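Local coordinates for prolyl endopeptidase (Myxococcus xanthus, PDB 2BKL), which hydrolyses oligopeptides as a prolyl endopeptidase of the S9A family, probably cutting after proline far more readily than after alanine, at residues Y184-T189 / T203-T208; T172-P177 / L230-S235; D163-G168 / T211-D216; T120-T125 / P141-E146; K239-Y244 / Y255-G260. One frame throughout, in Å; residues are numbered along the deposited sequence.

How the interactions relate
All five contacts lie in the N-terminal beta-propeller domain and show how it is held within and between its blades. Along the chain interaction 4 closes first; interactions 3 and 2 then interleave, interaction 1 nests inside both, and interaction 5 comes last. Interactions 1 and 5 each pair neighbouring strands of a different four-stranded antiparallel sheet, and interaction 2 joins these two sheets, its centre about 11 Å from that of interaction 1 and 10 Å from that of interaction 5. Interaction 3 packs loops beside the sheet of interaction 1, centres about 8 Å apart. Interaction 4, about 30 Å from interaction 5 between centres, lies where the propeller meets the hydrolase domain.

Interaction 1: Y184-T189 / T203-T208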
# COMPACT_ATOMS: atom_id res chain seq x y z
N TYR A 184 19.99 -10.05 0.06
CA TYR A 184 19.19 -8.83 0.13
C TYR A 184 19.36 -8.00 -1.14
O TYR A 184 20.31 -8.15 -1.90
CB TYR A 184 19.55 -7.98 1.37
CG TYR A 184 20.94 -7.39 1.30
CD1 TYR A 184 22.08 -8.17 1.48
CD2 TYR A 184 21.13 -6.08 0.93
CE1 TYR A 184 23.36 -7.62 1.37
CE2 TYR A 184 22.41 -5.53 0.83
CZ TYR A 184 23.52 -6.31 1.02
OH TYR A 184 24.78 -5.77 0.90
N GLU A 185 18.41 -7.10 -1.32
CA GLU A 185 18.33 -6.16 -2.44
C GLU A 185 18.99 -4.86 -2.03
O GLU A 185 18.65 -4.28 -1.00
CB GLU A 185 16.88 -5.88 -2.77
CG GLU A 185 16.02 -7.08 -3.16
CD GLU A 185 15.75 -8.13 -2.08
OE1 GLU A 185 15.70 -7.85 -0.89
OE2 GLU A 185 15.59 -9.34 -2.43
N TRP A 186 19.97 -4.42 -2.82
CA TRP A 186 20.86 -3.32 -2.47
C TRP A 186 20.86 -2.24 -3.55
O TRP A 186 20.88 -2.55 -4.74
CB TRP A 186 22.30 -3.85 -2.31
CG TRP A 186 23.25 -2.81 -1.85
CD1 TRP A 186 23.25 -2.15 -0.65
CD2 TRP A 186 24.36 -2.31 -2.58
NE1 TRP A 186 24.29 -1.25 -0.60
CE2 TRP A 186 25.01 -1.35 -1.76
CE3 TRP A 186 24.90 -2.58 -3.83
CZ2 TRP A 186 26.14 -0.66 -2.18
CZ3 TRP A 186 26.04 -1.90 -4.24
CH2 TRP A 186 26.64 -0.95 -3.42
N LEU A 187 20.89 -0.97 -3.13
CA LEU A 187 21.12 0.16 -4.04
C LEU A 187 22.47 0.80 -3.73
O LEU A 187 22.80 1.02 -2.56
CB LEU A 187 20.05 1.22 -3.87
CG LEU A 187 18.66 0.86 -4.35
CD1 LEU A 187 17.64 1.87 -3.88
CD2 LEU A 187 18.62 0.79 -5.86
N PRO A 188 23.25 1.12 -4.75
CA PRO A 188 24.53 1.82 -4.54
C PRO A 188 24.25 3.28 -4.13
O PRO A 188 23.16 3.78 -4.40
CB PRO A 188 25.18 1.75 -5.93
CG PRO A 188 24.05 1.78 -6.84
CD PRO A 188 22.98 0.92 -6.19
N THR A 189 25.18 3.90 -3.41
CA THR A 189 25.11 5.33 -3.16
C THR A 189 26.15 5.94 -4.07
O THR A 189 27.33 5.97 -3.76
CB THR A 189 25.38 5.67 -1.67
OG1 THR A 189 24.31 5.12 -0.87
CG2 THR A 189 25.27 7.15 -1.41
N THR A 203 20.62 -4.34 -6.94
CA THR A 203 21.44 -5.51 -7.09
C THR A 203 21.10 -6.51 -6.00
O THR A 203 20.72 -6.12 -4.90
CB THR A 203 22.90 -5.06 -6.99
OG1 THR A 203 23.13 -4.04 -7.99
CG2 THR A 203 23.83 -6.14 -7.35
N ILE A 204 21.24 -7.79 -6.27
CA ILE A 204 21.15 -8.77 -5.19
C ILE A 204 22.54 -9.06 -4.66
O ILE A 204 23.42 -9.35 -5.46
CB ILE A 204 20.48 -10.07 -5.64
CG1 ILE A 204 19.15 -9.81 -6.36
CG2 ILE A 204 20.32 -11.03 -4.44
CD1 ILE A 204 18.11 -9.05 -5.60
N ARG A 205 22.72 -8.92 -3.34
CA ARG A 205 23.98 -9.21 -2.67
C ARG A 205 23.78 -10.22 -1.54
O ARG A 205 22.66 -10.50 -1.15
CB ARG A 205 24.61 -7.93 -2.13
CG ARG A 205 24.91 -6.91 -3.26
CD ARG A 205 26.08 -5.99 -2.95
NE ARG A 205 25.91 -5.30 -1.68
CZ ARG A 205 26.81 -4.43 -1.19
NH1 ARG A 205 27.91 -4.15 -1.89
NH2 ARG A 205 26.62 -3.86 -0.01
N TYR A 206 24.88 -10.78 -1.06
CA TYR A 206 24.87 -11.67 0.11
C TYR A 206 25.76 -11.04 1.15
O TYR A 206 26.94 -10.75 0.87
CB TYR A 206 25.35 -13.09 -0.18
CG TYR A 206 25.19 -13.99 1.04
CD1 TYR A 206 24.00 -14.60 1.30
CD2 TYR A 206 26.23 -14.21 1.93
CE1 TYR A 206 23.81 -15.40 2.42
CE2 TYR A 206 26.06 -15.01 3.05
CZ TYR A 206 24.84 -15.61 3.28
OH TYR A 206 24.69 -16.40 4.41
N HIS A 207 25.23 -10.84 2.34
CA HIS A 207 26.01 -10.30 3.44
C HIS A 207 26.32 -11.42 4.43
O HIS A 207 25.41 -12.06 4.96
CB HIS A 207 25.28 -9.19 4.17
CG HIS A 207 26.08 -8.66 5.31
ND1 HIS A 207 27.34 -8.16 5.13
CD2 HIS A 207 25.85 -8.64 6.64
CE1 HIS A 207 27.85 -7.82 6.30
NE2 HIS A 207 26.97 -8.09 7.24
N THR A 208 27.60 -11.68 4.64
CA THR A 208 28.04 -12.60 5.69
C THR A 208 28.17 -11.83 7.00
O THR A 208 28.86 -10.81 7.05
CB THR A 208 29.38 -13.23 5.29
OG1 THR A 208 29.23 -14.05 4.12
CG2 THR A 208 29.89 -14.17 6.42
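Y184 OH is gripped three times: it accepts hydrogen bonds from R205 NE and R205 NH2, the latter at 2.8 Å, and shares another with D216 OD2. Both arginine bonds are bent, near 132° at the hydrogen. A bend at chi3 (-55°) brings R205 NE within 2.9 Å of Y184 OH, while the tyrosine ring stands steeply against the guanidinium. One face of that guanidinium lies flat on W186 in a cation-pi stack, with R205 CZ 3.6 Å from the centroid of the six-membered ring and the planes 6° apart. An alanine in place of W186 would probably deprive the guanidinium of its stacking partner and leave it freer to swing away from Y184 OH. On the other side of the sheet E185 CG packs on I204 CD1 at 3.8 Å, and the E185 carboxylate turns to K174 and S232. Strands 181-186 and 203-208 are the middle two of an antiparallel propeller blade, flanked by 174-175 and 217-220; I204 also touches strand 229-234 of the next blade.

Interaction 2: T172-P177 / L230-S235; sequences TPKWTP and LQSDLS
K174 CB rests on L234 CB at 4.1 Å, the first step of a side chain that works its way across to strand 229-234. K174 CG comes next, 3.7 Å from D233 OD1, where the two side chains cross at about a right angle. Bends at chi2 (67°) and chi3 (64°) then set CD and CE: K174 CD passes S232 O at 3.9 Å, and K174 CE lies 3.2 Å from S232 O and beside S232 OG, itself bonded to E185. The tip, K174 NZ, donates to S232 O at 2.9 Å from well above the carbonyl plane. It also reaches back to T172 O at 2.6 Å and to T172 OG1, and forms a salt bridge with E185. Strands 174-175 and 229-234 open successive blades of the beta-propeller, and the lysine bridges the two; the touching parts run 19° apart. A methionine in place of K174 would probably leave the E185 carboxylate without its opposite charge, and S232 O and T172 O without this donor. Further along the seam the segments merely pack: L234 CD2 lies 3.8 Å from T176 CG2 and 3.7 Å from W175 O.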
# COMPACT_ATOMS: atom_id res chain seq x y z
N THR A 172 14.47 -7.05 1.70
CA THR A 172 13.83 -7.92 2.69
C THR A 172 14.82 -9.06 2.92
O THR A 172 14.93 -9.95 2.06
CB THR A 172 12.48 -8.44 2.20
OG1 THR A 172 12.59 -8.91 0.85
CG2 THR A 172 11.47 -7.35 2.10
N PRO A 173 15.58 -9.05 4.02
CA PRO A 173 16.63 -10.05 4.18
C PRO A 173 16.12 -11.49 4.17
O PRO A 173 15.13 -11.84 4.84
CB PRO A 173 17.25 -9.71 5.54
CG PRO A 173 16.97 -8.22 5.68
CD PRO A 173 15.59 -8.07 5.14
N LYS A 174 16.79 -12.31 3.36
CA LYS A 174 16.56 -13.76 3.31
C LYS A 174 17.76 -14.46 3.94
O LYS A 174 18.79 -14.62 3.30
CB LYS A 174 16.42 -14.25 1.87
CG LYS A 174 15.03 -14.28 1.24
CD LYS A 174 14.43 -12.92 1.03
CE LYS A 174 15.19 -12.06 0.04
NZ LYS A 174 14.40 -10.82 -0.35
N TRP A 175 17.61 -14.86 5.20
CA TRP A 175 18.64 -15.59 5.92
C TRP A 175 18.86 -16.98 5.35
O TRP A 175 17.89 -17.69 5.03
CB TRP A 175 18.27 -15.71 7.37
CG TRP A 175 18.28 -14.47 8.16
CD1 TRP A 175 17.22 -13.66 8.45
CD2 TRP A 175 19.40 -13.95 8.88
NE1 TRP A 175 17.63 -12.64 9.26
CE2 TRP A 175 18.96 -12.80 9.56
CE3 TRP A 175 20.74 -14.33 9.02
CZ2 TRP A 175 19.81 -12.03 10.36
CZ3 TRP A 175 21.58 -13.58 9.80
CH2 TRP A 175 21.11 -12.44 10.47
N THR A 176 20.11 -17.38 5.21
CA THR A 176 20.40 -18.78 4.89
C THR A 176 20.15 -19.67 6.10
O THR A 176 20.17 -19.19 7.22
CB THR A 176 21.82 -18.95 4.36
OG1 THR A 176 22.74 -18.14 5.11
CG2 THR A 176 21.92 -18.40 2.93
N PRO A 177 19.89 -20.96 5.89
CA PRO A 177 19.61 -21.88 7.00
C PRO A 177 20.69 -21.93 8.10
O PRO A 177 20.34 -22.25 9.25
CB PRO A 177 19.47 -23.24 6.31
CG PRO A 177 19.30 -23.00 4.89
CD PRO A 177 19.75 -21.61 4.57
N LEU A 230 13.93 -5.50 -8.95
CA LEU A 230 14.65 -6.76 -8.85
C LEU A 230 14.46 -7.28 -7.44
O LEU A 230 14.73 -6.57 -6.48
CB LEU A 230 16.14 -6.51 -9.13
CG LEU A 230 17.01 -7.75 -9.29
CD1 LEU A 230 16.73 -8.45 -10.62
CD2 LEU A 230 18.48 -7.36 -9.20
N GLN A 231 14.00 -8.51 -7.30
CA GLN A 231 13.74 -9.08 -5.98
C GLN A 231 14.23 -10.50 -5.91
O GLN A 231 14.20 -11.24 -6.89
CB GLN A 231 12.24 -9.05 -5.71
CG GLN A 231 11.84 -9.15 -4.25
CD GLN A 231 10.34 -9.06 -4.06
OE1 GLN A 231 9.65 -8.31 -4.78
NE2 GLN A 231 9.81 -9.85 -3.11
N SER A 232 14.73 -10.90 -4.74
CA SER A 232 15.20 -12.28 -4.54
C SER A 232 14.34 -13.01 -3.51
O SER A 232 13.63 -12.39 -2.72
CB SER A 232 16.68 -12.32 -4.14
OG SER A 232 16.89 -11.81 -2.84
N ASP A 233 14.43 -14.34 -3.54
CA ASP A 233 13.85 -15.17 -2.49
C ASP A 233 14.67 -16.44 -2.37
O ASP A 233 15.42 -16.78 -3.28
CB ASP A 233 12.40 -15.50 -2.81
CG ASP A 233 11.56 -15.83 -1.56
OD1 ASP A 233 12.09 -15.76 -0.42
OD2 ASP A 233 10.35 -16.20 -1.64
N LEU A 234 14.54 -17.12 -1.24
CA LEU A 234 15.35 -18.30 -0.93
C LEU A 234 14.45 -19.35 -0.32
O LEU A 234 13.66 -19.05 0.56
CB LEU A 234 16.48 -17.95 0.06
CG LEU A 234 17.46 -19.09 0.35
CD1 LEU A 234 18.34 -19.44 -0.86
CD2 LEU A 234 18.35 -18.77 1.57
N SER A 235 14.57 -20.59 -0.78
CA SER A 235 13.80 -21.67 -0.18
C SER A 235 14.28 -21.94 1.24
O SER A 235 15.40 -21.63 1.61
CB SER A 235 13.92 -22.96 -1.04
OG SER A 235 15.24 -23.45 -1.07

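Interaction 3: D163-G168 / T211-D216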
# COMPACT_ATOMS: atom_id res chain seq x y z
N ASP A 163 27.71 -4.91 10.84
CA ASP A 163 26.65 -5.30 9.92
C ASP A 163 25.68 -4.13 9.78
O ASP A 163 24.57 -4.12 10.32
CB ASP A 163 25.93 -6.55 10.44
CG ASP A 163 26.90 -7.67 10.74
OD1 ASP A 163 27.59 -8.12 9.80
OD2 ASP A 163 27.03 -8.15 11.88
N VAL A 164 26.12 -3.14 9.03
CA VAL A 164 25.35 -1.93 8.82
C VAL A 164 25.43 -1.65 7.33
O VAL A 164 26.52 -1.48 6.79
CB VAL A 164 25.92 -0.73 9.59
CG1 VAL A 164 25.11 0.54 9.28
CG2 VAL A 164 25.97 -1.01 11.09
N ILE A 165 24.28 -1.63 6.66
CA ILE A 165 24.26 -1.54 5.22
C ILE A 165 23.33 -0.43 4.75
O ILE A 165 22.09 -0.54 4.86
CB ILE A 165 23.85 -2.89 4.59
CG1 ILE A 165 24.59 -4.09 5.19
CG2 ILE A 165 24.09 -2.84 3.11
CD1 ILE A 165 24.10 -5.43 4.69
N GLU A 166 23.89 0.65 4.23
CA GLU A 166 23.08 1.68 3.59
C GLU A 166 22.56 1.18 2.23
O GLU A 166 23.01 0.17 1.70
CB GLU A 166 23.86 3.01 3.48
CG GLU A 166 24.25 3.54 4.86
CD GLU A 166 24.74 4.99 4.90
OE1 GLU A 166 24.47 5.76 3.96
OE2 GLU A 166 25.36 5.35 5.93
N GLY A 167 21.57 1.86 1.69
CA GLY A 167 20.99 1.44 0.44
C GLY A 167 20.04 0.26 0.53
O GLY A 167 19.85 -0.46 -0.47
N GLY A 168 19.38 0.11 1.68
CA GLY A 168 18.48 -0.99 1.91
C GLY A 168 17.01 -0.75 1.64
O GLY A 168 16.19 -1.57 2.05
N THR A 211 31.32 -9.45 8.69
CA THR A 211 32.28 -8.99 7.70
C THR A 211 31.85 -7.64 7.20
O THR A 211 30.68 -7.27 7.32
CB THR A 211 32.36 -9.96 6.51
OG1 THR A 211 31.12 -9.96 5.79
CG2 THR A 211 32.55 -11.39 6.98
N GLU A 212 32.80 -6.92 6.62
CA GLU A 212 32.51 -5.60 6.03
C GLU A 212 31.57 -5.73 4.84
O GLU A 212 31.81 -6.54 3.97
CB GLU A 212 33.81 -4.94 5.55
CG GLU A 212 34.80 -4.69 6.67
CD GLU A 212 35.85 -5.80 6.81
OE1 GLU A 212 35.57 -6.98 6.47
OE2 GLU A 212 36.98 -5.48 7.27
N PRO A 213 30.48 -4.95 4.78
CA PRO A 213 29.57 -5.02 3.63
C PRO A 213 30.19 -4.72 2.24
O PRO A 213 29.64 -5.17 1.24
CB PRO A 213 28.47 -4.01 3.99
CG PRO A 213 28.50 -4.00 5.47
CD PRO A 213 29.96 -4.07 5.84
N SER A 214 31.32 -4.02 2.17
CA SER A 214 32.02 -3.87 0.88
C SER A 214 32.48 -5.21 0.27
O SER A 214 32.67 -5.30 -0.96
CB SER A 214 33.23 -2.94 1.02
OG SER A 214 34.25 -3.62 1.73
N LYS A 215 32.65 -6.24 1.11
CA LYS A 215 33.00 -7.58 0.67
C LYS A 215 31.80 -8.45 0.28
O LYS A 215 31.96 -9.58 -0.17
CB LYS A 215 33.82 -8.32 1.74
CG LYS A 215 35.08 -7.60 2.20
CD LYS A 215 35.78 -8.35 3.32
CE LYS A 215 37.12 -7.73 3.67
NZ LYS A 215 37.86 -8.58 4.65
N ASP A 216 30.58 -7.91 0.44
CA ASP A 216 29.38 -8.67 0.10
C ASP A 216 29.45 -9.15 -1.34
O ASP A 216 29.85 -8.37 -2.21
CB ASP A 216 28.12 -7.81 0.27
CG ASP A 216 27.73 -7.61 1.72
OD1 ASP A 216 28.46 -8.07 2.65
OD2 ASP A 216 26.67 -7.01 2.05
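The flat peptide joining V164 to I165 meets the ring of P213 at its carbonyl oxygen: P213 CG lies 3.5 Å from V164 O, beyond the oxygen and off the peptide plane, so the ring does not lie over the peptide. Nearby, the flat carboxylate of D216 meets the methyl end of I165 tip to tip, through OD2. Two loops of the beta-propeller pack together here. The 163-168 segment belongs to the connection leading from strand 148-153 of one blade to strand 174-175 of the next, whereas 211-216 links strands 203-208 and 217-220 within that next blade. I165 carries most of the apolar contact. Its CG1 lies anti to the carbonyl carbon (chi1 -47°) and packs 3.9 Å from P213 CG, crossing the proline obliquely. The extended chain then takes I165 CD1 to within 4.0 Å of D216 OD2. The two segments share no hydrogen bond, and the carboxylates of D163 and D216 turn to other residues: H207 bonds through one ring nitrogen to D163 OD1 and through the other to D216 OD1, while S160 bonds to D163 OD2 and Y184 to D216 OD2. Flanked by two acids, the imidazole would probably be favoured in its protonated form. P213 opens a short 3-10 turn, 213-215, next to which K215 N donates to E212 O and D216 N to P213 O, both at 3.0 Å.

Interaction 4: T120-T125 / P141-E146; sequences TVSLGT and PNAADE
A type I' beta turn from P141 to A144 ends strand 134-141 of a propeller blade and lies against the start of the neighbouring strand, 121-128. N142 and A143, its two central residues, both have positive phi, and the turn closes through A144 N donating to P141 O at 3.0 Å. Before the chain swings away, V121 and P141 form an antiparallel non-hydrogen-bonded pair, their CA atoms 4.4 Å apart. The one hydrogen bond between the segments follows: N142 N donates to T120 O at 2.8 Å, almost straight at the hydrogen (172°) though N142 N stands well above the carbonyl plane. The same oxygen receives a CA-H...O contact from P141 CA at 3.5 Å. Side chains add lighter packing. N142 OD1 approaches T120 CB to 3.9 Å. S122 OG, anti to the carbonyl carbon (chi1 -69°), comes 3.5 Å from the methyl A143 CB, while its polar partners are D655 and K93. T120 and N142 also touch N648, so the strand end and the turn face the hydrolase domain together. Just beyond the turn, D145 contacts the bound benzyloxycarbonyl-Ala-Pro and forms a salt bridge with R618, another pocket residue, while the backbone N atoms of D145 and E146 bond to D617. The arrangement is that of the prolyl oligopeptidase domain interface, where propeller loops meet the alpha/beta-hydrolase fold around the substrate pocket.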
# COMPACT_ATOMS: atom_id res chain seq x y z
N THR A 120 11.32 10.54 15.05
CA THR A 120 11.64 10.72 13.63
C THR A 120 12.51 9.63 12.99
O THR A 120 13.05 9.82 11.90
CB THR A 120 12.29 12.08 13.38
OG1 THR A 120 13.45 12.23 14.21
CG2 THR A 120 11.33 13.24 13.76
N VAL A 121 12.66 8.49 13.67
CA VAL A 121 13.29 7.31 13.07
C VAL A 121 12.38 6.12 13.35
O VAL A 121 12.01 5.88 14.49
CB VAL A 121 14.71 7.05 13.63
CG1 VAL A 121 15.38 5.88 12.85
CG2 VAL A 121 15.54 8.31 13.54
N SER A 122 12.03 5.41 12.30
CA SER A 122 11.08 4.31 12.37
C SER A 122 11.71 2.95 12.05
O SER A 122 12.73 2.84 11.41
CB SER A 122 9.95 4.55 11.38
OG SER A 122 9.17 5.64 11.82
N LEU A 123 11.02 1.92 12.50
CA LEU A 123 11.36 0.55 12.17
C LEU A 123 10.68 0.18 10.86
O LEU A 123 9.47 0.39 10.69
CB LEU A 123 10.90 -0.38 13.29
CG LEU A 123 10.95 -1.88 13.03
CD1 LEU A 123 12.40 -2.35 12.81
CD2 LEU A 123 10.31 -2.62 14.17
N GLY A 124 11.45 -0.36 9.92
CA GLY A 124 10.92 -0.90 8.69
C GLY A 124 10.80 -2.41 8.73
O GLY A 124 10.33 -3.00 9.72
N THR A 125 11.20 -3.07 7.66
CA THR A 125 11.20 -4.52 7.61
C THR A 125 12.10 -5.14 8.69
O THR A 125 13.13 -4.56 9.06
CB THR A 125 11.70 -4.97 6.22
OG1 THR A 125 11.35 -6.35 6.00
CG2 THR A 125 13.22 -4.95 6.14
N PRO A 141 14.57 6.94 8.56
CA PRO A 141 14.29 8.31 8.95
C PRO A 141 12.96 8.77 8.40
O PRO A 141 12.67 8.51 7.22
CB PRO A 141 15.46 9.09 8.35
CG PRO A 141 16.58 8.10 8.38
CD PRO A 141 15.91 6.79 7.98
N ASN A 142 12.16 9.39 9.27
CA ASN A 142 10.88 9.98 8.93
C ASN A 142 9.88 8.96 8.40
O ASN A 142 8.89 9.33 7.79
CB ASN A 142 11.09 11.12 7.93
CG ASN A 142 11.98 12.20 8.50
OD1 ASN A 142 11.68 12.78 9.56
ND2 ASN A 142 13.11 12.46 7.84
N ALA A 143 10.11 7.67 8.66
CA ALA A 143 9.31 6.59 8.06
C ALA A 143 9.23 6.70 6.54
O ALA A 143 8.28 6.23 5.90
CB ALA A 143 7.90 6.53 8.70
N ALA A 144 10.26 7.30 5.94
CA ALA A 144 10.35 7.38 4.48
C ALA A 144 10.93 6.08 3.92
O ALA A 144 11.15 5.10 4.66
CB ALA A 144 11.16 8.59 4.07
N ASP A 145 11.10 5.99 2.61
CA ASP A 145 11.51 4.71 2.02
C ASP A 145 12.98 4.38 2.22
O ASP A 145 13.35 3.20 2.36
CB ASP A 145 11.22 4.68 0.52
CG ASP A 145 9.75 4.60 0.19
OD1 ASP A 145 8.86 4.51 1.09
OD2 ASP A 145 9.40 4.69 -1.00
N GLU A 146 13.83 5.39 2.25
CA GLU A 146 15.26 5.20 2.40
C GLU A 146 15.48 4.45 3.71
O GLU A 146 14.93 4.82 4.76
CB GLU A 146 16.02 6.55 2.40
CG GLU A 146 17.52 6.42 2.13
CD GLU A 146 17.85 5.97 0.71
OE1 GLU A 146 17.04 6.21 -0.20
OE2 GLU A 146 18.93 5.35 0.49

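Interaction 5: K239-Y244 / Y255-G260; sequences KYLFVY and YWKRPG
F242 and W256 pack closely in the dense part of this contact, where F242 CD1 meets W256 CB at 3.6 Å as the two side chains cross. The first torsion of W256 (chi1 69°) sets CG between the backbone N and the carbonyl carbon, and the indole lies alongside Y240. W256 CZ3 comes to the edge of the Y240 ring, 3.7 Å from Y240 CD1, with the two ring planes oblique at 51°. F284 meets all three aromatic rings edge-to-face. Beneath them runs a regular antiparallel beta hairpin of the propeller, strands 241-247 and 251-257. The pairs L241-K257 and V243-Y255 each exchange two backbone hydrogen bonds, and F242-W256 is the non-hydrogen-bonded pair between. On the opposite face of the sheet L241 and V243 lie beside K257 and Y255, but the end of K257 leads away to E261 and F264. The looser, solvent side is that of the side-chain tips of Y240, R258 and K239. One water donates to Y240 OH at 2.6 Å and accepts from R258 NH2 at 2.8 Å, joining two side chains that point the same way; D282 also bonds to Y240 OH, and E261 forms a salt bridge with R258. The backbone beside them is a tight exception: K239 O is buried without a hydrogen-bond partner, 3.3 Å from P259 CD, and receives a CA-H...O contact from R258 CA.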
# COMPACT_ATOMS: atom_id res chain seq x y z
N LYS A 239 18.37 -24.45 -0.75
CA LYS A 239 18.85 -25.11 -1.95
C LYS A 239 18.45 -24.41 -3.24
O LYS A 239 19.03 -24.66 -4.28
CB LYS A 239 18.40 -26.58 -2.00
CG LYS A 239 19.10 -27.48 -0.98
CD LYS A 239 20.61 -27.59 -1.21
CE LYS A 239 21.28 -28.62 -0.28
NZ LYS A 239 22.26 -27.96 0.64
N TYR A 240 17.46 -23.52 -3.16
CA TYR A 240 16.95 -22.84 -4.35
C TYR A 240 16.89 -21.35 -4.09
O TYR A 240 16.16 -20.86 -3.23
CB TYR A 240 15.59 -23.42 -4.79
CG TYR A 240 15.61 -24.92 -5.01
CD1 TYR A 240 16.09 -25.46 -6.20
CD2 TYR A 240 15.17 -25.79 -4.02
CE1 TYR A 240 16.13 -26.82 -6.39
CE2 TYR A 240 15.20 -27.16 -4.21
CZ TYR A 240 15.69 -27.65 -5.40
OH TYR A 240 15.76 -29.03 -5.64
N LEU A 241 17.67 -20.64 -4.88
CA LEU A 241 17.66 -19.18 -4.91
C LEU A 241 16.92 -18.67 -6.14
O LEU A 241 17.20 -19.08 -7.25
CB LEU A 241 19.11 -18.69 -4.90
CG LEU A 241 19.33 -17.20 -5.08
CD1 LEU A 241 18.84 -16.42 -3.89
CD2 LEU A 241 20.82 -16.98 -5.33
N PHE A 242 15.96 -17.78 -5.92
CA PHE A 242 15.16 -17.18 -6.98
C PHE A 242 15.43 -15.68 -7.11
O PHE A 242 15.61 -14.97 -6.10
CB PHE A 242 13.67 -17.37 -6.68
CG PHE A 242 13.25 -18.79 -6.65
CD1 PHE A 242 13.01 -19.47 -7.82
CD2 PHE A 242 13.11 -19.44 -5.45
CE1 PHE A 242 12.65 -20.81 -7.79
CE2 PHE A 242 12.77 -20.76 -5.39
CZ PHE A 242 12.55 -21.45 -6.57
N VAL A 243 15.44 -15.21 -8.34
CA VAL A 243 15.50 -13.79 -8.65
C VAL A 243 14.37 -13.47 -9.62
O VAL A 243 14.22 -14.11 -10.67
CB VAL A 243 16.85 -13.38 -9.21
CG1 VAL A 243 16.82 -11.94 -9.73
CG2 VAL A 243 17.95 -13.52 -8.14
N TYR A 244 13.59 -12.47 -9.24
CA TYR A 244 12.48 -11.96 -10.03
C TYR A 244 12.85 -10.64 -10.68
O TYR A 244 13.44 -9.78 -10.03
CB TYR A 244 11.29 -11.72 -9.11
CG TYR A 244 10.70 -12.94 -8.42
CD1 TYR A 244 9.70 -13.67 -9.01
CD2 TYR A 244 11.11 -13.30 -7.16
CE1 TYR A 244 9.14 -14.75 -8.39
CE2 TYR A 244 10.55 -14.40 -6.52
CZ TYR A 244 9.57 -15.10 -7.14
OH TYR A 244 8.99 -16.19 -6.51
N TYR A 255 14.14 -16.27 -12.51
CA TYR A 255 15.40 -17.00 -12.62
C TYR A 255 15.66 -17.75 -11.33
O TYR A 255 15.22 -17.38 -10.25
CB TYR A 255 16.54 -16.02 -12.91
CG TYR A 255 16.43 -15.36 -14.27
CD1 TYR A 255 15.63 -14.23 -14.47
CD2 TYR A 255 17.12 -15.86 -15.37
CE1 TYR A 255 15.53 -13.63 -15.72
CE2 TYR A 255 17.03 -15.26 -16.62
CZ TYR A 255 16.23 -14.16 -16.79
OH TYR A 255 16.14 -13.57 -18.05
N TRP A 256 16.41 -18.86 -11.42
CA TRP A 256 16.79 -19.59 -10.24
C TRP A 256 18.11 -20.29 -10.41
O TRP A 256 18.58 -20.48 -11.53
CB TRP A 256 15.72 -20.62 -9.88
CG TRP A 256 15.61 -21.77 -10.83
CD1 TRP A 256 14.99 -21.77 -12.05
CD2 TRP A 256 16.07 -23.11 -10.62
NE1 TRP A 256 15.07 -23.02 -12.62
CE2 TRP A 256 15.72 -23.86 -11.76
CE3 TRP A 256 16.77 -23.74 -9.59
CZ2 TRP A 256 16.04 -25.21 -11.89
CZ3 TRP A 256 17.08 -25.08 -9.72
CH2 TRP A 256 16.71 -25.80 -10.86
N LYS A 257 18.69 -20.63 -9.28
CA LYS A 257 19.84 -21.51 -9.24
C LYS A 257 19.94 -22.17 -7.89
O LYS A 257 19.28 -21.78 -6.93
CB LYS A 257 21.13 -20.77 -9.55
CG LYS A 257 21.59 -19.74 -8.55
CD LYS A 257 22.71 -18.98 -9.23
CE LYS A 257 23.69 -18.41 -8.32
NZ LYS A 257 24.79 -17.93 -9.23
N ARG A 258 20.78 -23.20 -7.83
CA ARG A 258 21.24 -23.74 -6.56
C ARG A 258 22.44 -22.85 -6.20
O ARG A 258 23.30 -22.59 -7.03
CB ARG A 258 21.64 -25.23 -6.69
CG ARG A 258 20.49 -26.15 -7.16
CD ARG A 258 20.81 -27.67 -7.18
NE ARG A 258 19.73 -28.45 -7.81
CZ ARG A 258 19.49 -28.55 -9.13
NH1 ARG A 258 20.27 -27.95 -10.02
NH2 ARG A 258 18.46 -29.27 -9.56
N PRO A 259 22.48 -22.31 -4.98
CA PRO A 259 23.60 -21.45 -4.59
C PRO A 259 24.95 -22.14 -4.83
O PRO A 259 25.10 -23.30 -4.49
CB PRO A 259 23.36 -21.23 -3.09
CG PRO A 259 21.87 -21.32 -2.95
CD PRO A 259 21.44 -22.38 -3.94
N GLY A 260 25.89 -21.42 -5.43
CA GLY A 260 27.17 -22.00 -5.79
C GLY A 260 27.28 -22.31 -7.27
O GLY A 260 28.39 -22.36 -7.80
O HOH W 1 16.91 -30.41 -7.53